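Local coordinates for protein ribosomal RNA small subunit methyltransferase E (Bacillus subtilis, PDB 1VHK) that probably methylates N3 of a specific uridine of 16S rRNA in the assembled 30S ribosomal subunit, with S-adenosyl-L-methionine as methyl donor, at residues D168-V173 / G198-I203; P80-I85 / G106-I111; E75-P80 / Y146-P151; I98-T103 / A138-E143. One frame throughout, in Å; residues are numbered along the deposited sequence.

Contact 1 (D168-V173 / G198-I203); sequences DFDKCV and GSSLLI
One face of the Phe-169 ring is covered by Leu-202, while Ser-200 OG sits at the edge, in the ring plane. Leu-202 CB lies 3.9 Å from the centroid of the Phe-169 ring and 18° off its normal, a CH-pi contact displaced toward the rim on the CD1 side. Tyr-84, from the next strand, adds an edge-to-face ring contact. A reciprocal pair of bonds closes the entry to the strands: Asp-170 N donates to Ser-200 OG at 2.8 Å, and Ser-200 N returns a bond of 2.9 Å to Asp-170 OD1, reached on its anti side and 33° out of the carboxylate plane. The chi1 of Ser-200 (80°) holds OG between its own N and carbonyl carbon, facing Asp-170 N. Parallel pairing follows, with Leu-202 N bonded to Lys-171 O (3.0 Å, an almost straight bond) and Val-173 N to Leu-202 O. Cys-172 SG meets Leu-202 CD2 on the Phe-169 face of the sheet; on the other face Val-173 CG1 touches Leu-201 CD1 and Val-173 CG2 lies beside Ile-203 CG2. Polar side chains thus continue the backbone pairing at the strand entrance, and apolar groups take over on both faces further along.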
loop_
_atom_site.group_PDB
_atom_site.type_symbol
_atom_site.label_atom_id
_atom_site.label_comp_id
_atom_site.label_asym_id
_atom_site.label_seq_id
_atom_site.Cartn_x
_atom_site.Cartn_y
_atom_site.Cartn_z
ATOM N N ASP A 168 17.897 16.181 10.428
ATOM C CA ASP A 168 16.808 17.036 10.039
ATOM C C ASP A 168 15.452 16.526 10.488
ATOM O O ASP A 168 14.504 17.308 10.590
ATOM C CB ASP A 168 16.781 17.239 8.520
ATOM C CG ASP A 168 18.106 17.596 7.891
ATOM O OD1 ASP A 168 18.127 17.730 6.637
ATOM O OD2 ASP A 168 19.116 17.767 8.604
ATOM N N PHE A 169 15.314 15.234 10.781
ATOM C CA PHE A 169 13.992 14.742 11.128
ATOM C C PHE A 169 13.748 14.609 12.619
ATOM O O PHE A 169 14.607 14.167 13.359
ATOM C CB PHE A 169 13.739 13.378 10.469
ATOM C CG PHE A 169 14.151 13.302 9.031
ATOM C CD1 PHE A 169 15.412 12.857 8.678
ATOM C CD2 PHE A 169 13.268 13.654 8.027
ATOM C CE1 PHE A 169 15.781 12.763 7.350
ATOM C CE2 PHE A 169 13.630 13.579 6.710
ATOM C CZ PHE A 169 14.877 13.107 6.371
ATOM N N ASP A 170 12.473 14.736 12.989
ATOM C CA ASP A 170 12.052 14.445 14.355
ATOM C C ASP A 170 12.400 13.042 14.791
ATOM O O ASP A 170 12.903 12.890 15.922
ATOM C CB ASP A 170 10.548 14.745 14.479
ATOM C CG ASP A 170 10.310 16.220 14.162
ATOM O OD1 ASP A 170 9.267 16.595 13.605
ATOM O OD2 ASP A 170 11.231 17.006 14.502
ATOM N N LYS A 171 12.183 11.981 14.028
ATOM C CA LYS A 171 12.532 10.632 14.442
ATOM C C LYS A 171 13.005 9.791 13.257
ATOM O O LYS A 171 12.663 10.027 12.102
ATOM C CB LYS A 171 11.380 9.889 15.096
ATOM C CG LYS A 171 11.003 10.235 16.509
ATOM C CD LYS A 171 11.590 9.244 17.505
ATOM C CE LYS A 171 11.281 9.654 18.935
ATOM N NZ LYS A 171 11.935 10.944 19.302
ATOM N N CYS A 172 13.704 8.702 13.550
ATOM C CA CYS A 172 14.156 7.809 12.522
ATOM C C CYS A 172 13.983 6.354 12.913
ATOM O O CYS A 172 14.584 5.923 13.882
ATOM C CB CYS A 172 15.647 8.026 12.170
ATOM S SG CYS A 172 16.205 6.708 10.990
ATOM N N VAL A 173 13.199 5.593 12.147
ATOM C CA VAL A 173 13.093 4.175 12.434
ATOM C C VAL A 173 13.898 3.427 11.360
ATOM O O VAL A 173 14.024 3.871 10.224
ATOM C CB VAL A 173 11.697 3.608 12.586
ATOM C CG1 VAL A 173 10.661 4.604 13.095
ATOM C CG2 VAL A 173 11.176 2.875 11.363
ATOM N N GLY A 198 2.095 17.088 11.995
ATOM C CA GLY A 198 3.123 17.870 11.346
ATOM C C GLY A 198 4.537 17.401 11.518
ATOM O O GLY A 198 5.438 17.969 10.902
ATOM N N SER A 199 4.841 16.425 12.371
ATOM C CA SER A 199 6.212 16.017 12.623
ATOM C C SER A 199 6.770 15.146 11.509
ATOM O O SER A 199 6.022 14.576 10.729
ATOM C CB SER A 199 6.290 15.263 13.948
ATOM O OG SER A 199 5.237 14.320 13.971
ATOM N N SER A 200 8.098 14.969 11.478
ATOM C CA SER A 200 8.738 14.230 10.436
ATOM C C SER A 200 9.288 12.886 10.853
ATOM O O SER A 200 9.947 12.759 11.886
ATOM C CB SER A 200 9.857 15.072 9.794
ATOM O OG SER A 200 11.031 15.045 10.601
ATOM N N LEU A 201 9.123 11.886 9.960
ATOM C CA LEU A 201 9.655 10.560 10.279
ATOM C C LEU A 201 10.427 9.961 9.107
ATOM O O LEU A 201 9.992 10.001 7.961
ATOM C CB LEU A 201 8.530 9.646 10.729
ATOM C CG LEU A 201 8.848 8.152 10.836
ATOM C CD1 LEU A 201 9.718 7.858 12.064
ATOM C CD2 LEU A 201 7.568 7.328 10.840
ATOM N N LEU A 202 11.658 9.542 9.371
ATOM C CA LEU A 202 12.524 8.891 8.419
ATOM C C LEU A 202 12.530 7.384 8.710
ATOM O O LEU A 202 12.610 7.011 9.869
ATOM C CB LEU A 202 13.975 9.388 8.495
ATOM C CG LEU A 202 14.926 8.617 7.549
ATOM C CD1 LEU A 202 14.569 8.943 6.106
ATOM C CD2 LEU A 202 16.370 8.922 7.851
ATOM N N ILE A 203 12.327 6.582 7.675
ATOM C CA ILE A 203 12.295 5.126 7.812
ATOM C C ILE A 203 13.253 4.533 6.783
ATOM O O ILE A 203 13.096 4.842 5.591
ATOM C CB ILE A 203 10.905 4.508 7.568
ATOM C CG1 ILE A 203 9.783 5.207 8.322
ATOM C CG2 ILE A 203 10.921 3.025 7.957
ATOM C CD1 ILE A 203 8.404 4.637 8.112
#

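Contact 2 (P80-I85 / G106-I111); sequences PIKVYI and GAHAFI
His-108 has CG anti to its backbone N (chi1 180°), and Tyr-84 has CG anti to its carbonyl carbon (chi1 -71°). These torsions place each CG; the two side chains lie side by side, pointing the same way. Their rings meet obliquely, with centroids 5.3 Å apart and planes at 54°, and Tyr-84 OH approaches His-108 CD2 at 3.5 Å, near the plane of the imidazole. Lys-82, extended beyond CG, passes its CD over the centre of the His-108 ring, 4.2 Å from the centroid and almost on the normal, a CH-pi contact made by the aliphatic part of the chain. Tyr-84 CD1 also packs on Ala-109 CB, on the same side of the sheet. On the other side Ile-85 lies alongside Phe-110, with Ile-85 CB 3.8 Å from Phe-110 CD1, and Ile-85 CG1 reaches Ala-107 CB.

The backbone gives the parallel register. Val-83 O accepts from His-108 N at 2.7 Å and weakly from Ala-109 N; Ile-85 N then donates to Ala-109 O, and Ile-85 O accepts from Ile-111 N at 2.7 Å. Before the pairing begins, a water bridges the two segments, donating to Ile-81 O and Gly-106 O and accepting from Val-83 N (2.8 Å). Gly-106, at positive phi, is the C-prime residue of the Schellman motif that ends helix 94-104. Strand 82-88, that helix and strand 109-113 form a beta-alpha-beta unit, a crossover between neighbouring parallel strands in the sheet of the SPOUT methyltransferase domain.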
loop_
_atom_site.group_PDB
_atom_site.type_symbol
_atom_site.label_atom_id
_atom_site.label_comp_id
_atom_site.label_asym_id
_atom_site.label_seq_id
_atom_site.Cartn_x
_atom_site.Cartn_y
_atom_site.Cartn_z
ATOM N N PRO A 80 -1.246 12.756 8.522
ATOM C CA PRO A 80 -1.001 13.746 9.566
ATOM C C PRO A 80 0.468 13.939 9.826
ATOM O O PRO A 80 0.832 14.958 10.412
ATOM C CB PRO A 80 -1.685 13.214 10.804
ATOM C CG PRO A 80 -2.223 11.885 10.460
ATOM C CD PRO A 80 -2.033 11.628 9.007
ATOM N N ILE A 81 1.341 12.990 9.478
ATOM C CA ILE A 81 2.765 13.207 9.731
ATOM C C ILE A 81 3.558 12.992 8.437
ATOM O O ILE A 81 3.108 12.198 7.615
ATOM C CB ILE A 81 3.337 12.282 10.814
ATOM C CG1 ILE A 81 3.606 10.897 10.260
ATOM C CG2 ILE A 81 2.415 12.197 12.030
ATOM C CD1 ILE A 81 4.290 9.944 11.194
ATOM N N LYS A 82 4.702 13.651 8.333
ATOM C CA LYS A 82 5.561 13.559 7.163
ATOM C C LYS A 82 6.436 12.330 7.164
ATOM O O LYS A 82 7.362 12.193 7.975
ATOM C CB LYS A 82 6.453 14.820 7.087
ATOM C CG LYS A 82 5.601 16.068 6.870
ATOM C CD LYS A 82 6.427 17.277 6.506
ATOM C CE LYS A 82 5.513 18.470 6.190
ATOM N NZ LYS A 82 6.245 19.544 5.454
ATOM N N VAL A 83 6.136 11.363 6.261
ATOM C CA VAL A 83 6.990 10.176 6.318
ATOM C C VAL A 83 7.876 10.080 5.105
ATOM O O VAL A 83 7.518 10.446 3.984
ATOM C CB VAL A 83 6.370 8.906 6.841
ATOM C CG1 VAL A 83 4.872 8.972 7.040
ATOM C CG2 VAL A 83 6.786 7.655 6.097
ATOM N N TYR A 84 9.181 9.982 5.428
ATOM C CA TYR A 84 10.235 9.871 4.448
ATOM C C TYR A 84 10.722 8.425 4.312
ATOM O O TYR A 84 11.170 7.821 5.282
ATOM C CB TYR A 84 11.430 10.725 4.827
ATOM C CG TYR A 84 11.200 12.206 4.699
ATOM C CD1 TYR A 84 11.919 12.963 3.775
ATOM C CD2 TYR A 84 10.291 12.857 5.509
ATOM C CE1 TYR A 84 11.740 14.335 3.693
ATOM C CE2 TYR A 84 10.097 14.223 5.444
ATOM C CZ TYR A 84 10.825 14.948 4.527
ATOM O OH TYR A 84 10.641 16.305 4.464
ATOM N N ILE A 85 10.689 7.925 3.092
ATOM C CA ILE A 85 11.116 6.568 2.808
ATOM C C ILE A 85 12.541 6.548 2.261
ATOM O O ILE A 85 12.808 7.050 1.175
ATOM C CB ILE A 85 10.175 5.887 1.786
ATOM C CG1 ILE A 85 8.718 6.084 2.169
ATOM C CG2 ILE A 85 10.509 4.409 1.662
ATOM C CD1 ILE A 85 8.344 5.664 3.567
ATOM N N GLY A 106 0.493 7.709 0.922
ATOM C CA GLY A 106 0.779 8.883 1.681
ATOM C C GLY A 106 2.184 9.289 1.943
ATOM O O GLY A 106 2.388 10.308 2.649
ATOM N N ALA A 107 3.203 8.590 1.502
ATOM C CA ALA A 107 4.596 8.957 1.742
ATOM C C ALA A 107 4.858 10.406 1.371
ATOM O O ALA A 107 4.365 10.894 0.353
ATOM C CB ALA A 107 5.502 8.059 0.882
ATOM N N HIS A 108 5.700 11.093 2.158
ATOM C CA HIS A 108 6.002 12.493 1.914
ATOM C C HIS A 108 7.172 12.695 0.977
ATOM O O HIS A 108 7.179 13.656 0.210
ATOM C CB HIS A 108 6.219 13.309 3.212
ATOM C CG HIS A 108 6.540 14.750 2.902
ATOM N ND1 HIS A 108 5.573 15.652 2.479
ATOM C CD2 HIS A 108 7.716 15.412 2.861
ATOM C CE1 HIS A 108 6.150 16.818 2.222
ATOM N NE2 HIS A 108 7.446 16.693 2.452
ATOM N N ALA A 109 8.135 11.769 0.973
ATOM C CA ALA A 109 9.278 11.992 0.058
ATOM C C ALA A 109 10.069 10.694 -0.013
ATOM O O ALA A 109 9.802 9.853 0.827
ATOM C CB ALA A 109 10.152 13.132 0.557
ATOM N N PHE A 110 10.853 10.521 -1.104
ATOM C CA PHE A 110 11.621 9.277 -1.181
ATOM C C PHE A 110 13.102 9.578 -1.265
ATOM O O PHE A 110 13.526 10.613 -1.788
ATOM C CB PHE A 110 11.190 8.426 -2.365
ATOM C CG PHE A 110 9.763 8.006 -2.386
ATOM C CD1 PHE A 110 9.355 6.814 -1.841
ATOM C CD2 PHE A 110 8.808 8.863 -2.935
ATOM C CE1 PHE A 110 8.020 6.435 -1.903
ATOM C CE2 PHE A 110 7.470 8.511 -2.971
ATOM C CZ PHE A 110 7.085 7.282 -2.464
ATOM N N ILE A 111 13.924 8.763 -0.627
ATOM C CA ILE A 111 15.376 8.995 -0.627
ATOM C C ILE A 111 16.091 7.668 -0.914
ATOM O O ILE A 111 16.226 6.878 0.018
ATOM C CB ILE A 111 15.870 9.449 0.753
ATOM C CG1 ILE A 111 15.158 10.726 1.234
ATOM C CG2 ILE A 111 17.372 9.643 0.717
ATOM C CD1 ILE A 111 15.406 10.958 2.713
HETATM O O HOH W 1 3.821 11.583 4.783
#

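Contact 3 (E75-P80 / Y146-P151); sequences ENRELP and YRNEVP
Glu-78 and Arg-147 meet through bent side chains. Glu-78 turns at chi2 (-55°), and Arg-147 folds at both chi2 and chi3 (-70° and -72°), which swings NE toward the carboxylate. The guanidinium grips it side-on: Arg-147 NE lies 2.9 Å from both Glu-78 OE1 and Glu-78 OE2, and Arg-147 NH2 is 2.9 Å from Glu-78 OE1 on its syn lone pair. The anti lone pair of Glu-78 OE2 takes Asn-148 N at 2.7 Å. Arg-147 also bonds Thr-103 O and Ala-107 O, tying the salt bridge to the end of helix 94-104.

Asn-148 uses both ends of its amide: ND2 donates to Glu-75 O (3.0 Å), and OD1 accepts from Arg-77 N at 2.9 Å, with the donor above the carbonyl plane. Its amide stacks on that of Asn-76, whose OD1 accepts from Glu-78 N in an Asx turn. Extended from CG to NE, Arg-77 lays one guanidinium face over Tyr-146 CD1, 3.8 Å from Arg-77 CZ; its NH1 pairs with Glu-52. Arg-232 of the second subunit bonds Arg-77 O. Arg-147 NH2 also pairs with Glu-149 OE2; one arginine thus serves two carboxylates and probably keeps both ionised at close range.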
loop_
_atom_site.group_PDB
_atom_site.type_symbol
_atom_site.label_atom_id
_atom_site.label_comp_id
_atom_site.label_asym_id
_atom_site.label_seq_id
_atom_site.Cartn_x
_atom_site.Cartn_y
_atom_site.Cartn_z
ATOM N N GLU A 75 -11.010 19.471 0.870
ATOM C CA GLU A 75 -10.643 18.106 1.146
ATOM C C GLU A 75 -9.142 17.960 1.321
ATOM O O GLU A 75 -8.364 18.436 0.505
ATOM C CB GLU A 75 -11.112 17.205 -0.014
ATOM C CG GLU A 75 -12.465 16.568 0.193
ATOM C CD GLU A 75 -12.536 15.683 1.420
ATOM O OE1 GLU A 75 -13.490 15.843 2.214
ATOM O OE2 GLU A 75 -11.667 14.801 1.615
ATOM N N ASN A 76 -8.721 17.432 2.466
ATOM C CA ASN A 76 -7.308 17.194 2.676
ATOM C C ASN A 76 -7.073 15.703 2.937
ATOM O O ASN A 76 -7.507 15.172 3.955
ATOM C CB ASN A 76 -6.632 17.987 3.789
ATOM C CG ASN A 76 -5.120 17.694 3.706
ATOM O OD1 ASN A 76 -4.631 16.672 4.157
ATOM N ND2 ASN A 76 -4.412 18.540 2.979
ATOM N N ARG A 77 -6.272 15.113 2.057
ATOM C CA ARG A 77 -6.050 13.668 2.178
ATOM C C ARG A 77 -4.630 13.337 2.539
ATOM O O ARG A 77 -4.221 12.191 2.367
ATOM C CB ARG A 77 -6.528 12.971 0.909
ATOM C CG ARG A 77 -7.982 13.216 0.574
ATOM C CD ARG A 77 -8.383 12.584 -0.739
ATOM N NE ARG A 77 -9.771 12.828 -1.116
ATOM C CZ ARG A 77 -10.226 13.869 -1.801
ATOM N NH1 ARG A 77 -9.404 14.823 -2.204
ATOM N NH2 ARG A 77 -11.537 13.943 -2.079
ATOM N N GLU A 78 -3.908 14.305 3.104
ATOM C CA GLU A 78 -2.508 14.077 3.470
ATOM C C GLU A 78 -2.358 13.398 4.817
ATOM O O GLU A 78 -3.203 13.539 5.707
ATOM C CB GLU A 78 -1.724 15.381 3.396
ATOM C CG GLU A 78 -1.452 15.915 2.002
ATOM C CD GLU A 78 -0.755 15.008 1.028
ATOM O OE1 GLU A 78 0.294 14.376 1.333
ATOM O OE2 GLU A 78 -1.238 14.878 -0.130
ATOM N N LEU A 79 -1.367 12.508 4.939
ATOM C CA LEU A 79 -1.106 11.876 6.241
ATOM C C LEU A 79 -0.858 12.982 7.280
ATOM O O LEU A 79 -0.146 13.939 6.963
ATOM C CB LEU A 79 0.157 11.037 6.206
ATOM C CG LEU A 79 0.153 9.595 5.814
ATOM C CD1 LEU A 79 1.546 8.985 6.029
ATOM C CD2 LEU A 79 -0.922 8.784 6.516
ATOM N N PRO A 80 -1.246 12.756 8.522
ATOM C CA PRO A 80 -1.001 13.746 9.566
ATOM C C PRO A 80 0.468 13.939 9.826
ATOM O O PRO A 80 0.832 14.958 10.412
ATOM C CB PRO A 80 -1.685 13.214 10.804
ATOM C CG PRO A 80 -2.223 11.885 10.460
ATOM C CD PRO A 80 -2.033 11.628 9.007
ATOM N N TYR A 146 -5.419 11.132 -5.400
ATOM C CA TYR A 146 -6.018 12.330 -4.855
ATOM C C TYR A 146 -5.191 12.911 -3.732
ATOM O O TYR A 146 -5.728 13.339 -2.711
ATOM C CB TYR A 146 -7.463 12.051 -4.395
ATOM C CG TYR A 146 -8.444 12.092 -5.535
ATOM C CD1 TYR A 146 -9.713 12.613 -5.390
ATOM C CD2 TYR A 146 -8.062 11.707 -6.816
ATOM C CE1 TYR A 146 -10.585 12.698 -6.446
ATOM C CE2 TYR A 146 -8.921 11.798 -7.887
ATOM C CZ TYR A 146 -10.199 12.288 -7.696
ATOM O OH TYR A 146 -11.062 12.326 -8.770
ATOM N N ARG A 147 -3.884 12.906 -3.927
ATOM C CA ARG A 147 -2.992 13.533 -2.950
ATOM C C ARG A 147 -3.136 15.058 -3.129
ATOM O O ARG A 147 -3.646 15.507 -4.154
ATOM C CB ARG A 147 -1.551 13.096 -3.204
ATOM C CG ARG A 147 -1.178 11.723 -2.750
ATOM C CD ARG A 147 -1.131 11.588 -1.230
ATOM N NE ARG A 147 0.002 12.275 -0.641
ATOM C CZ ARG A 147 1.259 11.860 -0.662
ATOM N NH1 ARG A 147 1.585 10.716 -1.241
ATOM N NH2 ARG A 147 2.179 12.611 -0.092
ATOM N N ASN A 148 -2.809 15.817 -2.098
ATOM C CA ASN A 148 -2.852 17.261 -2.132
ATOM C C ASN A 148 -1.455 17.810 -2.445
ATOM O O ASN A 148 -1.294 19.024 -2.522
ATOM C CB ASN A 148 -3.320 17.859 -0.812
ATOM C CG ASN A 148 -4.796 17.572 -0.558
ATOM O OD1 ASN A 148 -5.119 16.427 -0.233
ATOM N ND2 ASN A 148 -5.654 18.575 -0.720
ATOM N N GLU A 149 -0.501 16.906 -2.604
ATOM C CA GLU A 149 0.865 17.184 -2.896
ATOM C C GLU A 149 1.508 16.013 -3.668
ATOM O O GLU A 149 1.125 14.866 -3.478
ATOM C CB GLU A 149 1.724 17.386 -1.624
ATOM C CG GLU A 149 2.160 16.099 -0.960
ATOM C CD GLU A 149 3.450 16.110 -0.200
ATOM O OE1 GLU A 149 3.636 16.957 0.705
ATOM O OE2 GLU A 149 4.337 15.242 -0.470
ATOM N N VAL A 150 2.552 16.338 -4.407
ATOM C CA VAL A 150 3.337 15.352 -5.144
ATOM C C VAL A 150 4.639 15.093 -4.388
ATOM O O VAL A 150 5.420 16.014 -4.122
ATOM C CB VAL A 150 3.676 15.901 -6.547
ATOM C CG1 VAL A 150 4.567 14.921 -7.289
ATOM C CG2 VAL A 150 2.380 16.217 -7.299
ATOM N N PRO A 151 4.853 13.869 -3.953
ATOM C CA PRO A 151 6.039 13.542 -3.180
ATOM C C PRO A 151 7.312 13.749 -3.990
ATOM O O PRO A 151 7.383 13.395 -5.157
ATOM C CB PRO A 151 5.864 12.110 -2.747
ATOM C CG PRO A 151 4.532 11.681 -3.182
ATOM C CD PRO A 151 3.967 12.705 -4.116
#

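Contact 4 (I98-T103 / A138-E143); sequences IIQKGT and AKEAAE
Thr-103 and Ala-141 meet at the centre of this helix pair, Thr-103 CB lying 3.7 Å from Ala-141 CB. The Thr-103 methyl, CG2, is directed at the backbone of the other helix, 3.6 Å from Ala-138 O and close to Ala-142 N, and it also touches Ala-142 CB. Ala-141 CB packs in addition against Gln-100 O at 3.7 Å. One turn earlier, Ile-99 CG2 approaches Ala-138 CB at 3.9 Å. With alanines at 138, 141 and 142, the axes of the two segments come within 8.4 Å, at 28° between their directions.

What sets the Thr-103 methyl in place is its hydroxyl: chi1 of -54° puts OG1 beside its own backbone N, and OG1 donates to Ile-99 O at 2.9 Å. That carbonyl also accepts from Thr-103 N, the two donors arriving from opposite faces of its plane. Further out, Gln-100 OE1 takes a bond from Lys-101 NZ at 2.8 Å. Lys-101 NZ also pairs with Glu-104 and with Glu-237 of the second subunit, while Glu-140 OE1 forms a salt bridge with Arg-235 of that subunit. Pro-151 covers Thr-103 from the loop after helix 131-144. The interface is therefore apolar at its middle, with the threonine hydroxyl satisfied inside its own helix, and at its border Lys-101 and Glu-140 each have a salt-bridge partner on the second subunit.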
loop_
_atom_site.group_PDB
_atom_site.type_symbol
_atom_site.label_atom_id
_atom_site.label_comp_id
_atom_site.label_asym_id
_atom_site.label_seq_id
_atom_site.Cartn_x
_atom_site.Cartn_y
_atom_site.Cartn_z
ATOM N N ILE A 98 7.958 0.957 -5.439
ATOM C CA ILE A 98 8.041 1.564 -4.114
ATOM C C ILE A 98 7.554 3.006 -4.191
ATOM O O ILE A 98 6.869 3.456 -3.282
ATOM C CB ILE A 98 9.447 1.463 -3.518
ATOM C CG1 ILE A 98 9.709 0.055 -2.977
ATOM C CG2 ILE A 98 9.642 2.469 -2.386
ATOM C CD1 ILE A 98 11.183 -0.347 -2.953
ATOM N N ILE A 99 7.871 3.699 -5.283
ATOM C CA ILE A 99 7.500 5.120 -5.397
ATOM C C ILE A 99 6.013 5.248 -5.635
ATOM O O ILE A 99 5.269 6.037 -5.070
ATOM C CB ILE A 99 8.293 5.789 -6.550
ATOM C CG1 ILE A 99 9.750 6.025 -6.059
ATOM C CG2 ILE A 99 7.717 7.116 -7.007
ATOM C CD1 ILE A 99 10.703 6.287 -7.213
ATOM N N GLN A 100 5.547 4.415 -6.580
ATOM C CA GLN A 100 4.151 4.422 -6.920
ATOM C C GLN A 100 3.271 4.067 -5.716
ATOM O O GLN A 100 2.420 4.873 -5.335
ATOM C CB GLN A 100 3.858 3.535 -8.116
ATOM C CG GLN A 100 2.345 3.568 -8.461
ATOM C CD GLN A 100 2.046 2.786 -9.720
ATOM O OE1 GLN A 100 1.824 1.571 -9.674
ATOM N NE2 GLN A 100 2.124 3.459 -10.856
ATOM N N LYS A 101 3.420 2.864 -5.154
ATOM C CA LYS A 101 2.483 2.498 -4.069
ATOM C C LYS A 101 2.678 3.428 -2.895
ATOM O O LYS A 101 1.702 3.994 -2.370
ATOM C CB LYS A 101 2.535 1.025 -3.776
ATOM C CG LYS A 101 2.780 0.204 -5.029
ATOM C CD LYS A 101 1.572 -0.483 -5.559
ATOM C CE LYS A 101 1.504 -0.493 -7.079
ATOM N NZ LYS A 101 0.368 0.386 -7.533
ATOM N N GLY A 102 3.960 3.746 -2.600
ATOM C CA GLY A 102 4.342 4.663 -1.610
ATOM C C GLY A 102 3.581 5.974 -1.697
ATOM O O GLY A 102 3.241 6.561 -0.654
ATOM N N THR A 103 3.468 6.564 -2.893
ATOM C CA THR A 103 2.690 7.792 -3.026
ATOM C C THR A 103 1.213 7.478 -2.743
ATOM O O THR A 103 0.582 8.173 -1.924
ATOM C CB THR A 103 2.863 8.466 -4.407
ATOM O OG1 THR A 103 4.266 8.680 -4.655
ATOM C CG2 THR A 103 2.166 9.823 -4.477
ATOM N N ALA A 138 5.716 9.408 -9.518
ATOM C CA ALA A 138 5.225 9.970 -8.294
ATOM C C ALA A 138 4.085 10.954 -8.525
ATOM O O ALA A 138 3.174 11.024 -7.709
ATOM C CB ALA A 138 6.336 10.687 -7.549
ATOM N N LYS A 139 4.191 11.716 -9.601
ATOM C CA LYS A 139 3.198 12.680 -10.017
ATOM C C LYS A 139 1.907 12.005 -10.484
ATOM O O LYS A 139 0.807 12.442 -10.184
ATOM C CB LYS A 139 3.787 13.489 -11.191
ATOM C CG LYS A 139 3.256 14.908 -11.284
ATOM C CD LYS A 139 3.252 15.419 -12.721
ATOM C CE LYS A 139 2.783 16.867 -12.757
ATOM N NZ LYS A 139 2.565 17.329 -14.149
ATOM N N GLU A 140 2.043 10.895 -11.201
ATOM C CA GLU A 140 0.856 10.169 -11.704
ATOM C C GLU A 140 0.171 9.436 -10.572
ATOM O O GLU A 140 -1.049 9.516 -10.332
ATOM C CB GLU A 140 1.306 9.287 -12.845
ATOM C CG GLU A 140 0.364 8.536 -13.675
ATOM C CD GLU A 140 -0.492 7.483 -13.014
ATOM O OE1 GLU A 140 -0.011 6.780 -12.097
ATOM O OE2 GLU A 140 -1.695 7.364 -13.399
ATOM N N ALA A 141 0.963 8.779 -9.713
ATOM C CA ALA A 141 0.386 8.111 -8.531
ATOM C C ALA A 141 -0.352 9.165 -7.686
ATOM O O ALA A 141 -1.428 8.956 -7.135
ATOM C CB ALA A 141 1.498 7.480 -7.719
ATOM N N ALA A 142 0.303 10.328 -7.596
ATOM C CA ALA A 142 -0.215 11.451 -6.874
ATOM C C ALA A 142 -1.554 11.928 -7.444
ATOM O O ALA A 142 -2.440 12.277 -6.670
ATOM C CB ALA A 142 0.793 12.590 -6.826
ATOM N N GLU A 143 -1.699 11.932 -8.756
ATOM C CA GLU A 143 -2.926 12.292 -9.436
ATOM C C GLU A 143 -4.023 11.257 -9.210
ATOM O O GLU A 143 -5.147 11.590 -8.897
ATOM C CB GLU A 143 -2.711 12.412 -10.968
ATOM C CG GLU A 143 -1.960 13.685 -11.319
ATOM C CD GLU A 143 -1.159 13.608 -12.596
ATOM O OE1 GLU A 143 -0.629 14.668 -13.025
ATOM O OE2 GLU A 143 -1.042 12.504 -13.171
#

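All four contacts belong to the methyltransferase domain. Contacts 1 and 2, with centres about 9 Å apart, are neighbouring pairings in one parallel sheet: strand 82-88 lies beside strand 200-205, joined by backbone bonds between Lys-82, Tyr-84 and Leu-201. Contact 4 packs helix 94-104, which links the two strands of contact 2, against helix 131-144; these contacts alternate along the chain, with centres about 11 Å apart. Contact 3 encloses both within its loop, shares Pro-80 with contact 2 and reaches contact 4 through Arg-147. Contact 1 follows later in sequence, its centre about 20 Å from that of contact 4. Sheet, covering helices and connecting loops are thus joined continuously, and contacts 3 and 4 also face the second subunit.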